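Long-range contacts in type III effector HopU1 (PDB 3U0J), which acts as a bacterial ADP-ribosyltransferase effector, probably moving ADP-ribose from NAD+ onto arginine side chains of its target in plant cells: residues 167-172 and 202-207; 210-215 and 258-263; 217-222 and 262-267. All coordinates share one frame; numbering follows the deposited sequence.

Interaction 1: residues 167-172 and 202-207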
loop_
_atom_site.group_PDB
_atom_site.type_symbol
_atom_site.label_atom_id
_atom_site.label_comp_id
_atom_site.label_asym_id
_atom_site.label_seq_id
_atom_site.Cartn_x
_atom_site.Cartn_y
_atom_site.Cartn_z
ATOM N N THR A 167 2.163 -16.420 3.061
ATOM C CA THR A 167 1.867 -15.763 4.323
ATOM C C THR A 167 2.638 -14.459 4.461
ATOM O O THR A 167 3.837 -14.403 4.194
ATOM C CB THR A 167 2.169 -16.696 5.529
ATOM O OG1 THR A 167 1.237 -17.787 5.531
ATOM C CG2 THR A 167 2.053 -15.939 6.839
ATOM N N VAL A 168 1.929 -13.410 4.860
ATOM C CA VAL A 168 2.533 -12.126 5.144
ATOM C C VAL A 168 1.936 -11.680 6.453
ATOM O O VAL A 168 0.990 -12.312 6.941
ATOM C CB VAL A 168 2.176 -11.087 4.097
ATOM C CG1 VAL A 168 2.778 -11.455 2.762
ATOM C CG2 VAL A 168 0.665 -10.947 3.989
ATOM N N TYR A 169 2.477 -10.591 7.006
ATOM C CA TYR A 169 2.125 -10.128 8.338
ATOM C C TYR A 169 1.876 -8.624 8.355
ATOM O O TYR A 169 2.374 -7.896 7.498
ATOM C CB TYR A 169 3.234 -10.478 9.334
ATOM C CG TYR A 169 3.572 -11.956 9.388
ATOM C CD1 TYR A 169 2.899 -12.825 10.253
ATOM C CD2 TYR A 169 4.569 -12.484 8.571
ATOM C CE1 TYR A 169 3.203 -14.167 10.287
ATOM C CE2 TYR A 169 4.886 -13.828 8.605
ATOM C CZ TYR A 169 4.202 -14.664 9.458
ATOM O OH TYR A 169 4.546 -15.993 9.470
ATOM N N ARG A 170 1.101 -8.182 9.347
ATOM C CA ARG A 170 0.726 -6.786 9.549
ATOM C C ARG A 170 0.741 -6.546 11.031
ATOM O O ARG A 170 0.246 -7.371 11.795
ATOM C CB ARG A 170 -0.718 -6.549 9.127
ATOM C CG ARG A 170 -0.915 -5.989 7.765
ATOM C CD ARG A 170 -0.901 -4.484 7.781
ATOM N NE ARG A 170 -2.201 -3.890 8.073
ATOM C CZ ARG A 170 -2.399 -2.572 8.106
ATOM N NH1 ARG A 170 -1.367 -1.740 7.853
ATOM N NH2 ARG A 170 -3.616 -2.094 8.395
ATOM N N GLY A 171 1.264 -5.402 11.442
ATOM C CA GLY A 171 1.199 -5.018 12.832
ATOM C C GLY A 171 0.420 -3.733 12.933
ATOM O O GLY A 171 0.683 -2.793 12.189
ATOM N N ILE A 172 -0.533 -3.702 13.855
ATOM C CA ILE A 172 -1.390 -2.550 14.096
ATOM C C ILE A 172 -1.316 -2.211 15.585
ATOM O O ILE A 172 -1.080 -3.097 16.406
ATOM C CB ILE A 172 -2.855 -2.890 13.670
ATOM C CG1 ILE A 172 -2.995 -2.774 12.166
ATOM C CG2 ILE A 172 -3.873 -1.969 14.296
ATOM C CD1 ILE A 172 -2.344 -1.506 11.631
ATOM N N ARG A 202 6.560 -9.795 4.523
ATOM C CA ARG A 202 6.882 -11.217 4.609
ATOM C C ARG A 202 7.580 -11.602 5.923
ATOM O O ARG A 202 7.535 -12.757 6.350
ATOM C CB ARG A 202 7.765 -11.618 3.442
ATOM C CG ARG A 202 7.009 -12.003 2.204
ATOM C CD ARG A 202 7.987 -12.363 1.092
ATOM N NE ARG A 202 8.497 -11.152 0.464
ATOM C CZ ARG A 202 8.922 -11.092 -0.794
ATOM N NH1 ARG A 202 8.907 -12.192 -1.549
ATOM N NH2 ARG A 202 9.352 -9.932 -1.295
ATOM N N ILE A 203 8.221 -10.628 6.556
ATOM C CA ILE A 203 9.038 -10.886 7.725
ATOM C C ILE A 203 8.280 -10.633 9.035
ATOM O O ILE A 203 7.957 -9.482 9.372
ATOM C CB ILE A 203 10.296 -10.007 7.691
ATOM C CG1 ILE A 203 10.901 -9.986 6.277
ATOM C CG2 ILE A 203 11.301 -10.480 8.717
ATOM C CD1 ILE A 203 11.855 -8.786 6.026
ATOM N N LYS A 204 8.016 -11.711 9.777
ATOM C CA LYS A 204 7.339 -11.606 11.059
ATOM C C LYS A 204 7.902 -10.484 11.924
ATOM O O LYS A 204 7.149 -9.700 12.493
ATOM C CB LYS A 204 7.381 -12.928 11.819
ATOM C CG LYS A 204 6.094 -13.706 11.728
ATOM C CD LYS A 204 6.130 -15.028 12.497
ATOM C CE LYS A 204 5.635 -14.867 13.930
ATOM N NZ LYS A 204 5.500 -16.189 14.640
ATOM N N ASP A 205 9.221 -10.388 12.026
ATOM C CA ASP A 205 9.791 -9.356 12.888
ATOM C C ASP A 205 9.377 -7.948 12.491
ATOM O O ASP A 205 9.214 -7.075 13.347
ATOM C CB ASP A 205 11.311 -9.458 12.951
ATOM C CG ASP A 205 11.773 -10.559 13.887
ATOM O OD1 ASP A 205 10.910 -11.133 14.594
ATOM O OD2 ASP A 205 12.989 -10.857 13.916
ATOM N N SER A 206 9.202 -7.729 11.193
ATOM C CA SER A 206 8.936 -6.389 10.687
ATOM C C SER A 206 7.542 -5.848 11.052
ATOM O O SER A 206 7.308 -4.641 11.047
ATOM C CB SER A 206 9.182 -6.342 9.179
ATOM O OG SER A 206 10.541 -6.646 8.888
ATOM N N ALA A 207 6.615 -6.739 11.378
ATOM C CA ALA A 207 5.287 -6.297 11.771
ATOM C C ALA A 207 5.346 -5.687 13.164
ATOM O O ALA A 207 4.431 -4.963 13.585
ATOM C CB ALA A 207 4.323 -7.446 11.734
HETATM O O HOH W 1 6.379 -15.066 4.982
#
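Tyr169 has its CG anti to its own carbonyl carbon (chi1 -56°), and a chi2 of -89° stands the ring upright on strand 167-172, so that one face is turned to the loop 202-207. Over that face comes Lys204. Its first torsion carries CG over the ring, displaced toward the rim in a CH-pi contact; an extended chi2 sets CD 3.6 Å from Tyr169 OH, and a bend at chi3 (91°) then turns CE and the charged end. Past the bend, that end makes a cation-pi pair with Phe210.

A different group takes the edge of the same ring: Arg202 O lies in its plane, 3.6 Å from Tyr169 CE2. That carbonyl also accepts a hydrogen from a water at 2.9 Å from Arg202 O, and the water gives its second hydrogen to Thr167 O at 2.7 Å. This bridge is the polar link here, since no direct hydrogen bond joins the two segments.

Further along, Ala207 points its methyl at the strand, CB lying 4.0 Å from Tyr169 CB and 3.7 Å from Gly171 N. Gly171, having no side chain, lets its CA approach Ala207 O to 3.3 Å as a CA-H...O contact. The turn carrying Ala207 is held by Ser206 N bonding to Ile203 O at 2.8 Å.

Arg170 starts away from the loop, and its side chain touches Thr200 and Phe220, with Ile172 CD1 over one face of its guanidinium. An aromatic-Arg-Gly strand beside a Ser-Thr-Thr strand at 199-201 is consistent with the R-S-E signature of arginine-specific mono-ADP-ribosyltransferases.

Interaction 2: residues 210-215 and 258-263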
loop_
_atom_site.group_PDB
_atom_site.type_symbol
_atom_site.label_atom_id
_atom_site.label_comp_id
_atom_site.label_asym_id
_atom_site.label_seq_id
_atom_site.Cartn_x
_atom_site.Cartn_y
_atom_site.Cartn_z
ATOM N N PHE A 210 4.827 -9.348 17.468
ATOM C CA PHE A 210 4.866 -10.661 18.092
ATOM C C PHE A 210 5.698 -10.771 19.358
ATOM O O PHE A 210 5.263 -11.365 20.344
ATOM C CB PHE A 210 5.296 -11.709 17.092
ATOM C CG PHE A 210 4.226 -12.069 16.125
ATOM C CD1 PHE A 210 4.255 -11.591 14.835
ATOM C CD2 PHE A 210 3.175 -12.872 16.517
ATOM C CE1 PHE A 210 3.263 -11.918 13.954
ATOM C CE2 PHE A 210 2.182 -13.216 15.636
ATOM C CZ PHE A 210 2.222 -12.737 14.355
ATOM N N GLU A 211 6.893 -10.213 19.348
ATOM C CA GLU A 211 7.708 -10.296 20.543
ATOM C C GLU A 211 7.320 -9.190 21.505
ATOM O O GLU A 211 7.140 -8.042 21.106
ATOM C CB GLU A 211 9.208 -10.256 20.215
ATOM C CG GLU A 211 9.619 -9.188 19.199
ATOM C CD GLU A 211 9.174 -9.513 17.765
ATOM O OE1 GLU A 211 8.847 -10.692 17.477
ATOM O OE2 GLU A 211 9.156 -8.582 16.921
ATOM N N PRO A 212 7.139 -9.537 22.781
ATOM C CA PRO A 212 7.119 -8.400 23.697
ATOM C C PRO A 212 8.529 -7.847 23.638
ATOM O O PRO A 212 9.446 -8.607 23.315
ATOM C CB PRO A 212 6.841 -9.051 25.055
ATOM C CG PRO A 212 6.225 -10.412 24.717
ATOM C CD PRO A 212 6.916 -10.827 23.460
ATOM N N GLY A 213 8.704 -6.560 23.896
ATOM C CA GLY A 213 7.598 -5.675 24.183
ATOM C C GLY A 213 7.572 -4.654 23.074
ATOM O O GLY A 213 8.025 -3.518 23.228
ATOM N N THR A 214 7.064 -5.089 21.930
ATOM C CA THR A 214 7.006 -4.261 20.738
ATOM C C THR A 214 5.779 -3.333 20.770
ATOM O O THR A 214 4.800 -3.610 21.473
ATOM C CB THR A 214 6.990 -5.150 19.464
ATOM O OG1 THR A 214 5.908 -6.088 19.539
ATOM C CG2 THR A 214 8.309 -5.913 19.309
ATOM N N PRO A 215 5.829 -2.243 19.989
ATOM C CA PRO A 215 4.793 -1.201 19.933
ATOM C C PRO A 215 3.397 -1.702 19.534
ATOM O O PRO A 215 2.422 -1.317 20.177
ATOM C CB PRO A 215 5.296 -0.245 18.840
ATOM C CG PRO A 215 6.646 -0.700 18.465
ATOM C CD PRO A 215 6.842 -2.086 18.934
ATOM N N LEU A 258 -2.348 -13.368 22.806
ATOM C CA LEU A 258 -0.944 -13.650 22.895
ATOM C C LEU A 258 -0.501 -13.122 24.230
ATOM O O LEU A 258 -1.201 -13.183 25.166
ATOM C CB LEU A 258 -0.207 -12.926 21.799
ATOM C CG LEU A 258 -0.666 -13.083 20.368
ATOM C CD1 LEU A 258 0.027 -12.130 19.484
ATOM C CD2 LEU A 258 -0.401 -14.437 19.898
ATOM N N SER A 259 0.662 -12.569 24.333
ATOM C CA SER A 259 1.081 -12.020 25.601
ATOM C C SER A 259 0.193 -10.860 25.993
ATOM O O SER A 259 -0.801 -10.690 25.391
ATOM C CB SER A 259 2.476 -11.521 25.394
ATOM O OG SER A 259 2.850 -11.781 24.063
ATOM N N GLU A 260 0.541 -10.065 27.002
ATOM C CA GLU A 260 -0.107 -8.786 27.224
ATOM C C GLU A 260 -1.590 -9.192 27.206
ATOM O O GLU A 260 -1.923 -10.214 27.827
ATOM C CB GLU A 260 0.248 -7.804 26.114
ATOM C CG GLU A 260 1.190 -6.681 26.502
ATOM C CD GLU A 260 2.654 -6.953 26.127
ATOM O OE1 GLU A 260 3.076 -8.139 26.090
ATOM O OE2 GLU A 260 3.385 -5.966 25.869
ATOM N N GLY A 261 -2.498 -8.474 26.522
ATOM C CA GLY A 261 -2.279 -7.217 25.823
ATOM C C GLY A 261 -2.319 -7.330 24.305
ATOM O O GLY A 261 -2.768 -6.420 23.604
ATOM N N LYS A 262 -1.829 -8.449 23.791
ATOM C CA LYS A 262 -1.658 -8.606 22.360
ATOM C C LYS A 262 -2.646 -9.607 21.793
ATOM O O LYS A 262 -3.058 -10.564 22.469
ATOM C CB LYS A 262 -0.220 -9.033 22.029
ATOM C CG LYS A 262 0.840 -8.120 22.628
ATOM C CD LYS A 262 2.143 -8.105 21.830
ATOM C CE LYS A 262 3.060 -7.028 22.369
ATOM N NZ LYS A 262 3.893 -6.435 21.308
ATOM N N HIS A 263 -3.022 -9.392 20.539
ATOM C CA HIS A 263 -3.970 -10.281 19.893
ATOM C C HIS A 263 -3.531 -10.654 18.495
ATOM O O HIS A 263 -2.844 -9.899 17.820
ATOM C CB HIS A 263 -5.352 -9.652 19.890
ATOM C CG HIS A 263 -5.783 -9.182 21.240
ATOM N ND1 HIS A 263 -6.617 -9.921 22.051
ATOM C CD2 HIS A 263 -5.456 -8.068 21.940
ATOM C CE1 HIS A 263 -6.803 -9.270 23.187
ATOM N NE2 HIS A 263 -6.107 -8.145 23.147
#
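Pro212 overlaps the side chain of Ser259, its ring CG resting 3.7 Å from Ser259 OG. The neighbouring CB of Pro212 lies 4.0 Å from Glu260 OE1, a looser approach by a poorly ordered carboxylate. At the other end of the contact Phe210 starts away from loop 258-263, yet its ring swings back until CD2 is 4.4 Å from Leu258 CD1, both side chains also touching Leu264.

The polar centre is Lys262, extended as far as CE and bent at its last torsion, which crosses Thr214 at about a right angle. NZ donates to Thr214 O at 3.0 Å; the C=O...N angle is 115°, and NZ stands 40° out of the carbonyl plane, not on a lone pair. Val209 O and Asn216 O accept from the same ammonium group, so three backbone carbonyls of one loop grip a single charge.

Topologically, 258-263 is the beta-hairpin turn between strands 248-257 and 263-269, closed by Leu258 N to Lys262 O at 2.9 Å, and its lysine is inserted into the loop that leads to strand 218-224. That loop has its own turn across the cis Pro212-Gly213 peptide. Thr214, with OG1 between its backbone N and carbonyl carbon (chi1 55°), brings both donors to one acceptor: OG1 bonds Glu211 O at 2.8 Å, in the carbonyl plane, and Thr214 N reaches Glu211 O at 3.1 Å.

Interaction 3: residues 217-222 and 262-267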
loop_
_atom_site.group_PDB
_atom_site.type_symbol
_atom_site.label_atom_id
_atom_site.label_comp_id
_atom_site.label_asym_id
_atom_site.label_seq_id
_atom_site.Cartn_x
_atom_site.Cartn_y
_atom_site.Cartn_z
ATOM N N ASN A 217 0.104 -3.956 19.167
ATOM C CA ASN A 217 -0.583 -4.936 20.010
ATOM C C ASN A 217 -1.579 -5.793 19.234
ATOM O O ASN A 217 -2.112 -6.766 19.765
ATOM C CB ASN A 217 -1.291 -4.254 21.183
ATOM C CG ASN A 217 -2.310 -3.252 20.730
ATOM O OD1 ASN A 217 -2.203 -2.700 19.637
ATOM N ND2 ASN A 217 -3.315 -3.009 21.556
ATOM N N ILE A 218 -1.830 -5.439 17.976
ATOM C CA ILE A 218 -2.674 -6.269 17.115
ATOM C C ILE A 218 -1.882 -6.843 15.942
ATOM O O ILE A 218 -1.350 -6.098 15.126
ATOM C CB ILE A 218 -3.858 -5.465 16.586
ATOM C CG1 ILE A 218 -4.679 -4.933 17.771
ATOM C CG2 ILE A 218 -4.702 -6.306 15.645
ATOM C CD1 ILE A 218 -5.705 -3.880 17.381
ATOM N N ALA A 219 -1.778 -8.162 15.868
ATOM C CA ALA A 219 -1.055 -8.785 14.761
ATOM C C ALA A 219 -2.011 -9.435 13.782
ATOM O O ALA A 219 -3.002 -10.045 14.181
ATOM C CB ALA A 219 -0.050 -9.816 15.270
ATOM N N PHE A 220 -1.703 -9.312 12.500
ATOM C CA PHE A 220 -2.481 -9.975 11.471
ATOM C C PHE A 220 -1.607 -10.973 10.750
ATOM O O PHE A 220 -0.555 -10.623 10.211
ATOM C CB PHE A 220 -3.011 -8.962 10.465
ATOM C CG PHE A 220 -4.109 -8.105 10.994
ATOM C CD1 PHE A 220 -5.419 -8.506 10.902
ATOM C CD2 PHE A 220 -3.835 -6.888 11.586
ATOM C CE1 PHE A 220 -6.447 -7.704 11.392
ATOM C CE2 PHE A 220 -4.868 -6.083 12.070
ATOM C CZ PHE A 220 -6.173 -6.500 11.965
ATOM N N GLN A 221 -2.036 -12.227 10.741
ATOM C CA GLN A 221 -1.328 -13.227 9.980
ATOM C C GLN A 221 -2.185 -13.555 8.798
ATOM O O GLN A 221 -3.225 -14.192 8.934
ATOM C CB GLN A 221 -1.093 -14.467 10.807
ATOM C CG GLN A 221 -0.429 -15.567 10.024
ATOM C CD GLN A 221 -0.248 -16.795 10.864
ATOM O OE1 GLN A 221 0.378 -16.744 11.930
ATOM N NE2 GLN A 221 -0.802 -17.912 10.401
ATOM N N ILE A 222 -1.749 -13.097 7.634
ATOM C CA ILE A 222 -2.562 -13.128 6.430
ATOM C C ILE A 222 -1.974 -14.102 5.429
ATOM O O ILE A 222 -0.769 -14.084 5.156
ATOM C CB ILE A 222 -2.573 -11.745 5.796
ATOM C CG1 ILE A 222 -2.840 -10.696 6.869
ATOM C CG2 ILE A 222 -3.565 -11.679 4.674
ATOM C CD1 ILE A 222 -2.813 -9.287 6.352
ATOM N N LYS A 262 -1.829 -8.449 23.791
ATOM C CA LYS A 262 -1.658 -8.606 22.360
ATOM C C LYS A 262 -2.646 -9.607 21.793
ATOM O O LYS A 262 -3.058 -10.564 22.469
ATOM C CB LYS A 262 -0.220 -9.033 22.029
ATOM C CG LYS A 262 0.840 -8.120 22.628
ATOM C CD LYS A 262 2.143 -8.105 21.830
ATOM C CE LYS A 262 3.060 -7.028 22.369
ATOM N NZ LYS A 262 3.893 -6.435 21.308
ATOM N N HIS A 263 -3.022 -9.392 20.539
ATOM C CA HIS A 263 -3.970 -10.281 19.893
ATOM C C HIS A 263 -3.531 -10.654 18.495
ATOM O O HIS A 263 -2.844 -9.899 17.820
ATOM C CB HIS A 263 -5.352 -9.652 19.890
ATOM C CG HIS A 263 -5.783 -9.182 21.240
ATOM N ND1 HIS A 263 -6.617 -9.921 22.051
ATOM C CD2 HIS A 263 -5.456 -8.068 21.940
ATOM C CE1 HIS A 263 -6.803 -9.270 23.187
ATOM N NE2 HIS A 263 -6.107 -8.145 23.147
ATOM N N LEU A 264 -3.924 -11.841 18.070
ATOM C CA LEU A 264 -3.532 -12.324 16.781
ATOM C C LEU A 264 -4.779 -12.693 16.023
ATOM O O LEU A 264 -5.561 -13.520 16.481
ATOM C CB LEU A 264 -2.643 -13.557 16.936
ATOM C CG LEU A 264 -2.479 -14.399 15.665
ATOM C CD1 LEU A 264 -1.643 -13.671 14.638
ATOM C CD2 LEU A 264 -1.845 -15.714 15.979
ATOM N N PHE A 265 -4.972 -12.085 14.860
ATOM C CA PHE A 265 -6.045 -12.513 13.964
ATOM C C PHE A 265 -5.465 -13.150 12.727
ATOM O O PHE A 265 -4.589 -12.581 12.071
ATOM C CB PHE A 265 -6.955 -11.350 13.593
ATOM C CG PHE A 265 -7.482 -10.647 14.768
ATOM C CD1 PHE A 265 -8.678 -11.034 15.330
ATOM C CD2 PHE A 265 -6.749 -9.632 15.361
ATOM C CE1 PHE A 265 -9.155 -10.410 16.460
ATOM C CE2 PHE A 265 -7.213 -8.989 16.480
ATOM C CZ PHE A 265 -8.424 -9.378 17.038
ATOM N N VAL A 266 -5.935 -14.351 12.427
ATOM C CA VAL A 266 -5.484 -15.036 11.235
ATOM C C VAL A 266 -6.458 -14.722 10.137
ATOM O O VAL A 266 -7.651 -14.964 10.275
ATOM C CB VAL A 266 -5.395 -16.551 11.430
ATOM C CG1 VAL A 266 -5.259 -17.233 10.075
ATOM C CG2 VAL A 266 -4.226 -16.892 12.348
ATOM N N LEU A 267 -5.935 -14.152 9.057
ATOM C CA LEU A 267 -6.745 -13.718 7.929
ATOM C C LEU A 267 -6.547 -14.591 6.695
ATOM O O LEU A 267 -5.481 -15.153 6.484
ATOM C CB LEU A 267 -6.408 -12.275 7.587
ATOM C CG LEU A 267 -7.326 -11.224 8.197
ATOM C CD1 LEU A 267 -7.510 -11.462 9.668
ATOM C CD2 LEU A 267 -6.773 -9.834 7.926
#
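Leu267 can be traced outward from strand 263-267. Its CB rests 4.0 Å from Ile222 CG1, the two side chains lying side by side. Beyond the branch, CD1 meets the edge of the Phe220 ring in its plane, 3.8 Å from Phe220 CD1, while CD2 touches that same ring atom, Phe220 CD1, at 3.5 Å. The Phe220 and Phe265 rings meet obliquely, their planes at 33°, and Ile218 CG2 closes on the edge of Phe265, 3.8 Å from CE2.

Parallel pairing sets this register, with segment axes only 22° apart. Five backbone bonds form the ladder, beginning with His263 N to Asn217 O at 2.9 Å and continuing with Ala219 N to His263 O, nearly straight at 175°. Leu267 N to Gln221 O, at 2.7 Å, ends it with the donor above the carbonyl plane.

On the reverse face, Gln221 CB packs 4.0 Å from Leu264 CD1, and Ala219 touches Val209 and Phe210. Asn217 and Ile218 together face Ile172 in a classic beta bulge. The two strands lie between strands 167-172 and 248-257 of the mixed sheet, with helix 176-188 packed on Ile218, Phe220, His263 and Phe265.

Overall arrangement
The three contacts differ in burial. Interaction 2 is exposed, farthest from the chain's centre, and depends on a buried lysine held by backbone carbonyls. Interaction 3 is the most buried of them, seven of its twelve touching residues being buried and none exposed, a regular parallel ladder with apolar packing. Interaction 1 is partly buried and joins its strand to a loop through ring contacts and a water. Interactions 1 and 3 belong to one sheet, strands 167-172 and 218-224 being neighbours bonded through Val168 and Ile222, and Ile172 and Ile218. Interactions 2 and 3 share Lys262 and His263. Phe210 connects all three, touching Tyr169 and Lys204 of interaction 1 as well as Ala219 and Leu264 of interaction 3.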